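Side-chain contacts in EmGH1 (Erythrobacter marinus, PDB 5Z87), which probably hydrolyses beta-glucosidic bonds, as a family 3 glycoside hydrolase, and binds magnesium ions: residues R318-H321 with V326-S329; M336-G341 with G350-L355; N443-H448 with V477-G482; G638-K643 with Q708-D713; E724-Q729 with P747-Y752. All blocks are in the same frame, centred on the assembly; numbering follows the deposited sequence. Where two conformers were deposited one is given.

Contact 1. Residues R318-H321 with V326-S329; sequences RRIH and VAGS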
# COMPACT_ATOMS: atom_id res chain seq x y z
N ARG A 318 24.61 -3.43 11.68
CA ARG A 318 24.32 -2.86 12.99
C ARG A 318 22.83 -2.54 13.16
O ARG A 318 22.27 -2.69 14.25
CB ARG A 318 25.14 -1.58 13.20
CG ARG A 318 24.99 -1.01 14.60
CD ARG A 318 25.56 0.40 14.70
NE ARG A 318 26.71 0.55 13.83
CZ ARG A 318 27.96 0.32 14.21
NH1 ARG A 318 28.23 -0.07 15.46
NH2 ARG A 318 28.94 0.48 13.35
N ARG A 319 22.17 -2.09 12.09
CA ARG A 319 20.79 -1.65 12.21
C ARG A 319 19.81 -2.80 12.36
O ARG A 319 18.65 -2.54 12.70
CB ARG A 319 20.40 -0.80 11.00
CG ARG A 319 21.01 0.58 11.02
CD ARG A 319 20.84 1.22 9.67
NE ARG A 319 21.67 2.40 9.53
CZ ARG A 319 21.84 3.03 8.37
NH1 ARG A 319 21.23 2.56 7.29
NH2 ARG A 319 22.62 4.10 8.30
N ILE A 320 20.23 -4.05 12.13
CA ILE A 320 19.44 -5.20 12.55
C ILE A 320 19.07 -5.05 14.01
O ILE A 320 17.96 -5.42 14.43
CB ILE A 320 20.22 -6.50 12.32
CG1 ILE A 320 20.57 -6.71 10.84
CG2 ILE A 320 19.43 -7.71 12.85
CD1 ILE A 320 21.60 -7.84 10.68
N HIS A 321 19.99 -4.51 14.81
CA HIS A 321 19.78 -4.23 16.21
C HIS A 321 19.20 -2.84 16.42
O HIS A 321 18.14 -2.69 17.03
CB HIS A 321 21.09 -4.37 16.98
CG HIS A 321 21.05 -3.75 18.34
ND1 HIS A 321 20.23 -4.21 19.35
CD2 HIS A 321 21.70 -2.67 18.85
CE1 HIS A 321 20.39 -3.45 20.43
NE2 HIS A 321 21.27 -2.51 20.15
N VAL A 326 15.66 -6.30 16.06
CA VAL A 326 15.61 -7.75 15.92
C VAL A 326 16.79 -8.41 16.62
O VAL A 326 16.61 -9.43 17.29
CB VAL A 326 15.52 -8.13 14.43
CG1 VAL A 326 15.79 -9.64 14.22
CG2 VAL A 326 14.15 -7.76 13.89
N ALA A 327 17.99 -7.84 16.50
CA ALA A 327 19.14 -8.31 17.24
C ALA A 327 19.20 -7.62 18.60
O ALA A 327 18.96 -6.41 18.70
CB ALA A 327 20.43 -8.06 16.46
N GLY A 328 19.55 -8.38 19.63
CA GLY A 328 19.62 -7.84 20.97
C GLY A 328 20.82 -6.96 21.23
O GLY A 328 20.82 -6.20 22.20
N SER A 329 21.84 -7.04 20.38
CA SER A 329 23.04 -6.25 20.59
C SER A 329 23.77 -6.14 19.26
O SER A 329 23.42 -6.79 18.28
CB SER A 329 23.95 -6.91 21.63
OG SER A 329 24.28 -8.22 21.21

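Contact 2. Residues M336-G341 with G350-L355; sequences MGLRAG and GVYLML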
# COMPACT_ATOMS: atom_id res chain seq x y z
N MET A 336 23.99 -12.48 13.26
CA MET A 336 22.83 -12.70 12.39
C MET A 336 23.16 -12.41 10.93
O MET A 336 22.86 -13.21 10.04
CB MET A 336 21.66 -11.84 12.85
CG MET A 336 20.98 -12.36 14.09
SD MET A 336 19.53 -11.36 14.52
CE MET A 336 19.04 -12.15 16.05
N GLY A 337 23.79 -11.25 10.65
CA GLY A 337 24.13 -10.93 9.28
C GLY A 337 25.07 -11.94 8.63
O GLY A 337 24.87 -12.35 7.48
N LEU A 338 26.12 -12.34 9.35
CA LEU A 338 27.09 -13.27 8.77
C LEU A 338 26.47 -14.64 8.51
O LEU A 338 26.64 -15.20 7.42
CB LEU A 338 28.30 -13.38 9.69
CG LEU A 338 29.52 -14.02 9.05
CD1 LEU A 338 30.12 -13.07 8.04
CD2 LEU A 338 30.54 -14.40 10.14
N ARG A 339 25.73 -15.18 9.48
CA ARG A 339 25.11 -16.49 9.26
C ARG A 339 24.00 -16.41 8.22
O ARG A 339 23.78 -17.39 7.49
CB ARG A 339 24.55 -17.06 10.56
CG ARG A 339 25.41 -16.83 11.77
CD ARG A 339 26.01 -18.08 12.31
NE ARG A 339 25.01 -19.11 12.53
CZ ARG A 339 24.26 -19.19 13.62
NH1 ARG A 339 23.37 -20.18 13.74
NH2 ARG A 339 24.40 -18.29 14.58
N ALA A 340 23.30 -15.28 8.15
CA ALA A 340 22.28 -15.14 7.12
C ALA A 340 22.92 -15.21 5.75
O ALA A 340 22.38 -15.83 4.83
CB ALA A 340 21.50 -13.84 7.29
N GLY A 341 24.09 -14.59 5.59
CA GLY A 341 24.77 -14.62 4.32
C GLY A 341 25.30 -13.30 3.80
O GLY A 341 25.59 -13.18 2.61
N GLY A 350 32.48 -0.92 11.86
CA GLY A 350 31.35 -1.83 11.74
C GLY A 350 31.29 -2.87 12.85
O GLY A 350 32.23 -3.08 13.62
N VAL A 351 30.15 -3.54 12.92
CA VAL A 351 30.01 -4.61 13.90
C VAL A 351 30.80 -5.84 13.49
O VAL A 351 31.14 -6.67 14.35
CB VAL A 351 28.52 -4.94 14.16
CG1 VAL A 351 27.77 -3.71 14.66
CG2 VAL A 351 27.84 -5.52 12.92
N TYR A 352 31.14 -5.99 12.20
CA TYR A 352 31.98 -7.12 11.81
C TYR A 352 33.38 -7.05 12.40
O TYR A 352 34.10 -8.05 12.35
CB TYR A 352 32.09 -7.23 10.29
CG TYR A 352 31.00 -8.04 9.66
CD1 TYR A 352 29.83 -8.34 10.35
CD2 TYR A 352 31.12 -8.51 8.35
CE1 TYR A 352 28.80 -9.10 9.76
CE2 TYR A 352 30.10 -9.26 7.74
CZ TYR A 352 28.95 -9.56 8.46
OH TYR A 352 27.95 -10.29 7.87
N LEU A 353 33.79 -5.90 12.96
CA LEU A 353 35.07 -5.85 13.65
C LEU A 353 35.08 -6.74 14.88
O LEU A 353 36.16 -7.10 15.36
CB LEU A 353 35.40 -4.40 14.02
CG LEU A 353 36.06 -3.52 12.94
CD1 LEU A 353 35.28 -3.50 11.65
CD2 LEU A 353 36.28 -2.09 13.41
N MET A 354 33.91 -7.13 15.39
CA MET A 354 33.81 -8.04 16.52
C MET A 354 33.95 -9.51 16.12
O MET A 354 34.03 -10.36 17.00
CB MET A 354 32.46 -7.87 17.25
CG MET A 354 32.21 -6.48 17.83
SD MET A 354 30.51 -6.30 18.45
CE MET A 354 30.49 -4.54 18.83
N LEU A 355 33.96 -9.82 14.82
CA LEU A 355 33.93 -11.22 14.40
C LEU A 355 35.11 -12.04 14.94
O LEU A 355 34.87 -13.17 15.42
CB LEU A 355 33.86 -11.29 12.88
CG LEU A 355 32.57 -10.82 12.21
CD1 LEU A 355 32.66 -11.07 10.70
CD2 LEU A 355 31.36 -11.51 12.81

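Contact 3. Residues N443-H448 with V477-G482; sequences NAASVH and VEYAQG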
# COMPACT_ATOMS: atom_id res chain seq x y z
N ASN A 443 13.84 24.91 -13.92
CA ASN A 443 14.83 23.97 -14.44
C ASN A 443 15.35 24.36 -15.82
O ASN A 443 15.77 23.50 -16.59
CB ASN A 443 14.24 22.56 -14.47
CG ASN A 443 13.98 22.04 -13.08
OD1 ASN A 443 14.52 22.57 -12.10
ND2 ASN A 443 13.11 21.03 -12.97
N ALA A 444 15.36 25.66 -16.14
CA ALA A 444 15.84 26.08 -17.45
C ALA A 444 17.35 26.34 -17.45
O ALA A 444 18.07 25.78 -18.29
CB ALA A 444 15.10 27.34 -17.92
N ALA A 445 17.82 27.16 -16.52
CA ALA A 445 19.20 27.64 -16.51
C ALA A 445 20.15 26.72 -15.76
O ALA A 445 21.36 26.79 -15.97
CB ALA A 445 19.26 29.04 -15.90
N SER A 446 19.61 25.89 -14.88
CA SER A 446 20.37 24.93 -14.10
C SER A 446 20.48 23.58 -14.82
O SER A 446 19.59 23.18 -15.58
CB SER A 446 19.69 24.75 -12.73
OG SER A 446 18.26 24.84 -12.84
N VAL A 447 21.62 22.91 -14.61
CA VAL A 447 21.79 21.53 -15.05
C VAL A 447 21.19 20.61 -13.99
O VAL A 447 21.37 20.83 -12.79
CB VAL A 447 23.28 21.22 -15.30
CG1 VAL A 447 23.46 19.79 -15.76
CG2 VAL A 447 23.87 22.18 -16.32
N HIS A 448 20.47 19.57 -14.42
CA HIS A 448 19.93 18.61 -13.47
C HIS A 448 20.29 17.20 -13.91
O HIS A 448 19.88 16.75 -14.99
CB HIS A 448 18.43 18.80 -13.30
CG HIS A 448 18.11 20.06 -12.57
ND1 HIS A 448 18.16 20.15 -11.20
CD2 HIS A 448 17.83 21.30 -13.02
CE1 HIS A 448 17.87 21.39 -10.83
NE2 HIS A 448 17.67 22.11 -11.92
N VAL A 477 16.79 34.37 -28.10
CA VAL A 477 16.37 33.67 -26.89
C VAL A 477 16.48 34.64 -25.72
O VAL A 477 17.52 35.28 -25.54
CB VAL A 477 17.23 32.41 -26.63
CG1 VAL A 477 17.26 32.06 -25.15
CG2 VAL A 477 16.71 31.24 -27.45
N GLU A 478 15.41 34.75 -24.94
CA GLU A 478 15.50 35.39 -23.63
C GLU A 478 15.18 34.36 -22.55
O GLU A 478 14.55 33.33 -22.81
CB GLU A 478 14.56 36.59 -23.51
CG GLU A 478 15.00 37.56 -22.43
CD GLU A 478 14.44 38.96 -22.62
OE1 GLU A 478 14.22 39.36 -23.79
OE2 GLU A 478 14.24 39.66 -21.61
N TYR A 479 15.63 34.66 -21.34
CA TYR A 479 15.49 33.75 -20.22
C TYR A 479 14.85 34.48 -19.06
O TYR A 479 15.18 35.64 -18.79
CB TYR A 479 16.85 33.18 -19.77
CG TYR A 479 16.86 32.67 -18.34
CD1 TYR A 479 16.23 31.48 -18.01
CD2 TYR A 479 17.48 33.38 -17.33
CE1 TYR A 479 16.22 31.01 -16.70
CE2 TYR A 479 17.48 32.93 -16.02
CZ TYR A 479 16.85 31.73 -15.71
OH TYR A 479 16.86 31.28 -14.41
N ALA A 480 13.93 33.80 -18.39
CA ALA A 480 13.35 34.26 -17.15
C ALA A 480 13.33 33.11 -16.15
O ALA A 480 13.12 31.95 -16.54
CB ALA A 480 11.93 34.81 -17.36
N GLN A 481 13.58 33.42 -14.88
CA GLN A 481 13.49 32.40 -13.84
C GLN A 481 12.10 31.76 -13.80
O GLN A 481 11.98 30.53 -13.74
CB GLN A 481 13.85 33.04 -12.49
CG GLN A 481 13.76 32.10 -11.29
CD GLN A 481 14.82 31.01 -11.32
OE1 GLN A 481 15.86 31.14 -11.97
NE2 GLN A 481 14.56 29.93 -10.60
N GLY A 482 11.05 32.57 -13.86
CA GLY A 482 9.69 32.06 -13.79
C GLY A 482 9.25 31.84 -12.36
O GLY A 482 8.43 32.60 -11.84
O HOH W 1 16.21 28.44 -14.44

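Contact 4. Residues G638-K643 with Q708-D713; sequences GYYYQK and QLYIRD. With MG (magnesium ion), chain E.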
# COMPACT_ATOMS: atom_id res chain seq x y z
N GLY A 638 -0.88 2.16 -9.13
CA GLY A 638 -1.42 2.15 -10.47
C GLY A 638 -0.63 1.40 -11.52
O GLY A 638 -0.95 1.50 -12.70
N TYR A 639 0.38 0.63 -11.11
CA TYR A 639 1.18 -0.09 -12.09
C TYR A 639 0.29 -1.01 -12.92
O TYR A 639 -0.69 -1.58 -12.43
CB TYR A 639 2.30 -0.89 -11.40
CG TYR A 639 1.83 -1.84 -10.31
CD1 TYR A 639 1.35 -3.11 -10.63
CD2 TYR A 639 1.89 -1.47 -8.96
CE1 TYR A 639 0.91 -3.98 -9.64
CE2 TYR A 639 1.47 -2.33 -7.97
CZ TYR A 639 0.98 -3.59 -8.31
OH TYR A 639 0.54 -4.46 -7.31
N TYR A 640 0.64 -1.14 -14.21
CA TYR A 640 -0.29 -1.68 -15.20
C TYR A 640 -0.63 -3.15 -14.96
O TYR A 640 -1.73 -3.58 -15.31
CB TYR A 640 0.27 -1.50 -16.63
CG TYR A 640 1.31 -2.54 -17.02
CD1 TYR A 640 2.67 -2.32 -16.79
CD2 TYR A 640 0.93 -3.74 -17.62
CE1 TYR A 640 3.62 -3.27 -17.15
CE2 TYR A 640 1.86 -4.70 -17.95
CZ TYR A 640 3.19 -4.46 -17.72
OH TYR A 640 4.09 -5.44 -18.07
N TYR A 641 0.31 -3.96 -14.43
CA TYR A 641 0.09 -5.40 -14.39
C TYR A 641 -0.75 -5.78 -13.17
O TYR A 641 -0.35 -6.64 -12.37
CB TYR A 641 1.41 -6.20 -14.41
CG TYR A 641 2.47 -5.64 -13.50
CD1 TYR A 641 3.26 -4.55 -13.90
CD2 TYR A 641 2.69 -6.17 -12.23
CE1 TYR A 641 4.21 -4.02 -13.06
CE2 TYR A 641 3.65 -5.64 -11.38
CZ TYR A 641 4.41 -4.57 -11.80
OH TYR A 641 5.38 -4.03 -10.98
N GLN A 642 -1.91 -5.13 -13.03
CA GLN A 642 -2.82 -5.42 -11.93
C GLN A 642 -3.34 -6.85 -12.04
O GLN A 642 -3.44 -7.41 -13.14
CB GLN A 642 -3.99 -4.44 -11.92
CG GLN A 642 -3.61 -2.97 -11.71
CD GLN A 642 -3.15 -2.71 -10.30
OE1 GLN A 642 -3.78 -3.13 -9.34
NE2 GLN A 642 -2.01 -2.02 -10.16
N LYS A 643 -3.69 -7.43 -10.90
CA LYS A 643 -4.51 -8.63 -10.86
C LYS A 643 -5.87 -8.28 -11.45
O LYS A 643 -6.18 -7.09 -11.57
CB LYS A 643 -4.61 -9.14 -9.43
CG LYS A 643 -3.28 -9.52 -8.80
CD LYS A 643 -2.58 -10.58 -9.64
CE LYS A 643 -1.45 -11.25 -8.86
NZ LYS A 643 -2.06 -12.01 -7.74
N GLN A 708 5.49 -3.42 -28.57
CA GLN A 708 5.40 -4.00 -27.23
C GLN A 708 4.53 -5.24 -27.23
O GLN A 708 3.40 -5.23 -27.74
CB GLN A 708 4.87 -2.96 -26.24
CG GLN A 708 5.76 -1.73 -26.14
CD GLN A 708 5.14 -0.56 -25.40
OE1 GLN A 708 4.39 -0.72 -24.43
NE2 GLN A 708 5.47 0.64 -25.85
N LEU A 709 5.04 -6.32 -26.63
CA LEU A 709 4.35 -7.60 -26.53
C LEU A 709 3.97 -7.88 -25.07
O LEU A 709 4.77 -7.67 -24.16
CB LEU A 709 5.23 -8.72 -27.08
CG LEU A 709 4.59 -10.11 -27.26
CD1 LEU A 709 3.71 -10.15 -28.50
CD2 LEU A 709 5.67 -11.18 -27.36
N TYR A 710 2.73 -8.36 -24.87
CA TYR A 710 2.20 -8.67 -23.54
C TYR A 710 1.45 -9.99 -23.61
O TYR A 710 1.00 -10.42 -24.68
CB TYR A 710 1.22 -7.60 -23.03
CG TYR A 710 1.76 -6.20 -22.94
CD1 TYR A 710 1.87 -5.39 -24.07
CD2 TYR A 710 2.12 -5.65 -21.70
CE1 TYR A 710 2.36 -4.07 -23.97
CE2 TYR A 710 2.60 -4.34 -21.59
CZ TYR A 710 2.72 -3.56 -22.74
OH TYR A 710 3.20 -2.27 -22.65
N ILE A 711 1.29 -10.63 -22.45
CA ILE A 711 0.48 -11.84 -22.38
C ILE A 711 -0.46 -11.77 -21.18
O ILE A 711 -0.24 -11.02 -20.23
CB ILE A 711 1.34 -13.13 -22.29
CG1 ILE A 711 2.06 -13.18 -20.94
CG2 ILE A 711 2.32 -13.22 -23.47
CD1 ILE A 711 2.24 -14.56 -20.41
N ARG A 712 -1.52 -12.57 -21.26
CA ARG A 712 -2.42 -12.80 -20.14
C ARG A 712 -2.65 -14.30 -20.03
O ARG A 712 -3.08 -14.93 -21.00
CB ARG A 712 -3.75 -12.05 -20.31
CG ARG A 712 -4.96 -12.65 -19.57
CD ARG A 712 -4.88 -12.49 -18.05
NE ARG A 712 -6.09 -12.96 -17.38
CZ ARG A 712 -6.20 -13.15 -16.07
NH1 ARG A 712 -7.35 -13.59 -15.55
NH2 ARG A 712 -5.18 -12.89 -15.27
N ASP A 713 -2.36 -14.87 -18.87
CA ASP A 713 -2.66 -16.27 -18.59
C ASP A 713 -4.10 -16.29 -18.07
O ASP A 713 -4.35 -15.96 -16.90
CB ASP A 713 -1.65 -16.83 -17.61
CG ASP A 713 -1.84 -18.30 -17.33
OD1 ASP A 713 -2.72 -18.93 -17.97
OD2 ASP A 713 -1.12 -18.80 -16.44
MG MG E . -3.45 -20.78 -17.79
O HOH W 2 -1.87 -21.19 -16.40
O HOH W 3 -4.95 -20.15 -19.13
O HOH W 4 -4.32 -22.57 -17.21
O HOH W 5 -2.12 -21.68 -19.28

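Contact 5. Residues E724-Q729 with P747-Y752; sequences EMRGFQ and PEDFGY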
# COMPACT_ATOMS: atom_id res chain seq x y z
N GLU A 724 0.97 -8.76 -18.89
CA GLU A 724 2.36 -8.82 -18.44
C GLU A 724 3.26 -8.67 -19.64
O GLU A 724 3.22 -9.52 -20.55
CB GLU A 724 2.67 -10.16 -17.76
CG GLU A 724 1.49 -10.83 -17.11
CD GLU A 724 1.89 -12.04 -16.30
OE1 GLU A 724 1.19 -13.08 -16.39
OE2 GLU A 724 2.90 -11.95 -15.56
N MET A 725 4.10 -7.63 -19.65
CA MET A 725 5.02 -7.46 -20.77
C MET A 725 6.01 -8.62 -20.83
O MET A 725 6.58 -9.03 -19.82
CB MET A 725 5.78 -6.14 -20.64
CG MET A 725 6.93 -6.03 -21.63
SD MET A 725 7.64 -4.37 -21.71
CE MET A 725 6.56 -3.60 -22.92
N ARG A 726 6.18 -9.16 -22.04
CA ARG A 726 7.12 -10.24 -22.29
C ARG A 726 8.11 -9.94 -23.40
O ARG A 726 9.02 -10.74 -23.62
CB ARG A 726 6.37 -11.54 -22.61
CG ARG A 726 5.62 -12.14 -21.42
CD ARG A 726 6.62 -12.51 -20.34
NE ARG A 726 6.03 -13.15 -19.16
CZ ARG A 726 5.69 -12.50 -18.05
NH1 ARG A 726 5.84 -11.19 -17.99
NH2 ARG A 726 5.17 -13.16 -17.01
N GLY A 727 7.98 -8.81 -24.11
CA GLY A 727 8.95 -8.43 -25.12
C GLY A 727 8.75 -7.00 -25.57
O GLY A 727 7.67 -6.41 -25.41
N PHE A 728 9.82 -6.43 -26.13
CA PHE A 728 9.71 -5.15 -26.82
C PHE A 728 10.82 -5.03 -27.85
O PHE A 728 11.87 -5.68 -27.75
CB PHE A 728 9.74 -3.96 -25.85
CG PHE A 728 11.06 -3.77 -25.15
CD1 PHE A 728 12.15 -3.21 -25.82
CD2 PHE A 728 11.21 -4.12 -23.82
CE1 PHE A 728 13.37 -3.03 -25.17
CE2 PHE A 728 12.42 -3.93 -23.16
CZ PHE A 728 13.50 -3.38 -23.84
N GLN A 729 10.61 -4.15 -28.82
CA GLN A 729 11.56 -3.92 -29.90
C GLN A 729 11.39 -2.50 -30.42
O GLN A 729 10.34 -2.18 -30.99
CB GLN A 729 11.35 -4.93 -31.02
CG GLN A 729 12.36 -4.82 -32.16
CD GLN A 729 13.78 -4.90 -31.67
OE1 GLN A 729 14.25 -5.97 -31.26
NE2 GLN A 729 14.48 -3.77 -31.69
N PRO A 747 8.25 -21.32 -22.21
CA PRO A 747 7.74 -21.69 -20.87
C PRO A 747 7.98 -20.65 -19.80
O PRO A 747 7.12 -20.44 -18.94
CB PRO A 747 8.51 -22.98 -20.56
CG PRO A 747 8.86 -23.55 -21.89
CD PRO A 747 9.14 -22.36 -22.77
N GLU A 748 9.16 -20.03 -19.79
CA GLU A 748 9.47 -19.00 -18.81
C GLU A 748 8.59 -17.78 -18.99
O GLU A 748 8.47 -16.98 -18.07
CB GLU A 748 10.95 -18.61 -18.89
CG GLU A 748 11.29 -17.72 -20.10
CD GLU A 748 11.60 -18.50 -21.40
OE1 GLU A 748 11.19 -19.68 -21.53
OE2 GLU A 748 12.25 -17.91 -22.30
N ASP A 749 7.97 -17.63 -20.16
CA ASP A 749 7.09 -16.50 -20.43
C ASP A 749 5.64 -16.82 -20.10
O ASP A 749 4.94 -15.98 -19.53
CB ASP A 749 7.22 -16.08 -21.89
CG ASP A 749 8.62 -15.64 -22.24
OD1 ASP A 749 9.12 -14.72 -21.57
OD2 ASP A 749 9.22 -16.23 -23.16
N PHE A 750 5.20 -18.03 -20.45
CA PHE A 750 3.81 -18.43 -20.31
C PHE A 750 3.45 -18.90 -18.91
O PHE A 750 2.27 -18.89 -18.55
CB PHE A 750 3.50 -19.55 -21.30
CG PHE A 750 3.62 -19.15 -22.73
CD1 PHE A 750 3.14 -17.93 -23.16
CD2 PHE A 750 4.21 -20.01 -23.65
CE1 PHE A 750 3.23 -17.57 -24.50
CE2 PHE A 750 4.31 -19.66 -24.98
CZ PHE A 750 3.82 -18.44 -25.41
N GLY A 751 4.43 -19.36 -18.13
CA GLY A 751 4.18 -19.86 -16.80
C GLY A 751 4.51 -18.83 -15.74
O GLY A 751 4.78 -17.66 -16.03
N TYR A 752 4.49 -19.28 -14.49
CA TYR A 752 4.85 -18.42 -13.38
C TYR A 752 5.48 -19.29 -12.31
O TYR A 752 5.30 -20.50 -12.30
CB TYR A 752 3.63 -17.65 -12.84
CG TYR A 752 2.72 -18.48 -11.96
CD1 TYR A 752 1.81 -19.38 -12.50
CD2 TYR A 752 2.78 -18.37 -10.58
CE1 TYR A 752 0.99 -20.15 -11.68
CE2 TYR A 752 1.96 -19.11 -9.76
CZ TYR A 752 1.07 -20.00 -10.30
OH TYR A 752 0.28 -20.73 -9.45
O HOH W 6 10.44 -12.45 -22.14
O HOH W 7 6.50 -15.69 -16.11

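Contact 1. Residues R318-H321 with V326-S329
I320 and the pair V326-A327 meet backbone to backbone. The carbonyl O of I320, in the short helix 319-322, accepts V326 N at 3.0 Å, nearly in line with the C=O, and A327 N at 3.2 Å, from above the carbonyl plane. The double grip folds the chain back before helix 330-340, within the N-terminal TIM-barrel-type domain. H321 packs alongside the returning chain: with CG anti to the backbone N (chi1 164°), its imidazole lies beside residues 327-329. H321 ND1 donates to A327 O at 2.6 Å; the acceptor lies in the ring plane, although the donor stands above the plane of the carbonyl. The CA of S329 sits over one ring face, towards the rim. I320 CG2 touches A327 CB at 3.8 Å. S329 OG caps the backbone N of E332 in the helix that follows, and I715 of the second subunit packs on H321. A leucine in place of H321 would probably leave A327 O without its imidazole donor and the turn freer to shift. Because a carbonyl O can only accept, ND1 must carry the proton of this bond, and the ring holds the backbone of A327 just ahead of a helix start.

Contact 2. Residues M336-G341 with G350-L355
L338, on helix 330-340, faces Y352 of the 3-10 segment 351-353 with their CA atoms 8.4 Å apart, a separation that the side chains span. This is helix-to-loop packing in the TIM-barrel-type N-terminal domain: the loop after strand 345-346 turns back over the helix that precedes that strand, then runs into helix 355-360. The tyrosine reaches across with its phenol end. Y352 OH lies against the peptide between G337 and L338, 3.4 Å from G337 C, where G337 has no side chain to come between the helix backbone and the hydroxyl. The nearby amide N of L338 is at a poor angle for a bond, and Y352 OH is instead hydrogen-bonded to V342 O, just past the end of the helix, which tethers the ring to the chain leaving it. L338 has CG anti to the backbone N (chi1 -165°), which carries its two methyls towards the loop. One of them, CD2, meets L355 CD1 at 4.0 Å, while L355 CD1 itself stands over one face of the Y352 ring, towards the rim. The apolar cluster extends to Y368 and A372 of helix 366-382, which also pack on L338. On the loop side, E345 accepts from the backbone N atoms of both V351 and Y352. The other methyl of L338, CD1, approaches the tyrosine obliquely at its phenol carbon, 3.7 Å from Y352 CZ.

Contact 3. Residues N443-H448 with V477-G482
A small apolar contact, reinforced by one bridging water, joins the methyls of A444 and A445 to the ring of Y479 in the C-terminal domain. The alanines lie in the loop after strand 436-440; Y479 is on strand 476-480, the outermost strand next to it in the sheet. With CG anti to the backbone N (chi1 158°), the tyrosine extends from the strand towards the loop. A444 CB meets the ring at its edge, close to the ring plane, 4.0 Å from Y479 CE1. A445 CB comes in obliquely at the phenol end, 3.6 Å from Y479 CZ. A water then ties the two segments through polar atoms: it accepts from A445 N at 2.9 Å and is hydrogen-bonded to Y479 OH, also at 2.9 Å. The backbone N of Q481 lies over one face of the same ring, while L463 of helix 462-473 touches both Y479 and A445. A leucine in place of Y479 would remove the hydroxyl and would probably leave the water on A445 N without its link to the strand, and the alanine methyls less fully packed. Farther along the loop, S446 OG and H448 NE2 are hydrogen-bonded at 2.9 Å, and E536 holds the other ring nitrogen of H448. Strand 436-440, helix 462-473 and the parallel neighbouring strand 476-480 form a beta-alpha-beta crossover, so the contact closes the loop of that unit onto its second strand, in the alpha/beta sandwich characteristic of family 3 C-terminal domains.

Contact 4. Residues G638-K643 with Q708-D713
Y640 and Y710 meet as an offset edge-to-face pair, with the edge of Y710 directed at the face of Y640. The ring centroids are 5.6 Å apart and the planes stand at 86°; the closest approach is Y640 CE2 to Y710 CE2 at 3.7 Å. Y640 CG lies between the backbone N and carbonyl carbon (chi1 80°), which swings its ring towards the strand, and F662 stacks on the same ring. Within residues 638-643, Y639 CD1 lies over the centre of the Y641 ring.

Hydrogen bonds hold several of the polar ends. Y710 OH donates to Q708 OE1 at 2.6 Å, in the plane of the amide carbonyl, and Y640 OH is held by D200 and by M725 N. Q642 NE2 donates to a lone pair of Y639 O at 2.7 Å while resting over the centre of the Y639 ring. The contact thus couples a loop of the C-terminal domain, with an inverse gamma turn centred on Y641, to strand 703-713 of the fibronectin type III-like domain.

Metal and ionic bonds gather on D713 at the strand's end. D713 OD1 binds magnesium at 2.0 Å, and four waters and I715 O bring the ligands to six. D713 OD2 turns to R720 in a salt bridge. In the loop, K643 NZ forms a separate salt bridge with E283 of the second subunit.

Contact 5. Residues E724-Q729 with P747-Y752
R726 folds its side chain across to D749 with CG anti to the carbonyl carbon (chi1 -70°) and a bend at chi2 (-62°), which turn the guanidinium edge-on to the end of helix 747-750. R726 NE donates to D749 O at 3.1 Å; the nitrogen lies in the carbonyl plane on a lone pair, and the oxygen is close to the guanidinium plane. It is the backbone of D749 that is gripped. Its carboxylate runs past the arginine, with D749 OD1 3.6 Å from R726 CD and too far from NE for a salt bridge, while D749 OD2 is taken by the backbone N of G746.

The remaining nitrogens of the guanidinium are tied within its own strand. R726 NH1 donates to M725 O at 2.9 Å from above the carbonyl plane, and NH2 forms a salt bridge with E724 OE2 at 3.0 Å, though the hydrogen bond in it is weak; E724 is also paired with R720. Water fills in beside these bonds. One molecule donates to E748 O and, at 2.6 Å, to G751 O, with a weak bond to R726 NH2. Another lies 2.7 Å from both R726 O and D749 OD1, though more acceptors surround it than it has protons. R726 and the following G727 both face L709 on the adjoining strand. This is a classic beta bulge, here in the edge strand 724-733 of the fibronectin type III-like domain, and the short helix is pinned at the bulge.

How the contacts relate
Contacts 1 and 2 are neighbours in the N-terminal domain, their centres about 11 Å apart: M336 packs on A327, and R318 on V351. The R319 side chain in contact 1 touches H281 and W314 of the pocket that holds the bound dithiothreitol. Contacts 4 and 5 form a second pair, centres about 10 Å apart, on adjacent strands 703-713 and 724-733; Y640 OH to M725 N (2.7 Å) and I711 O to E724 N (2.9 Å) link them. The R726 side chain lies about 12 Å from the magnesium ion bound by D713. Contact 3 stands apart, its centre 39 to 50 Å from those of the others. Contacts 1 and 4 both touch the second subunit.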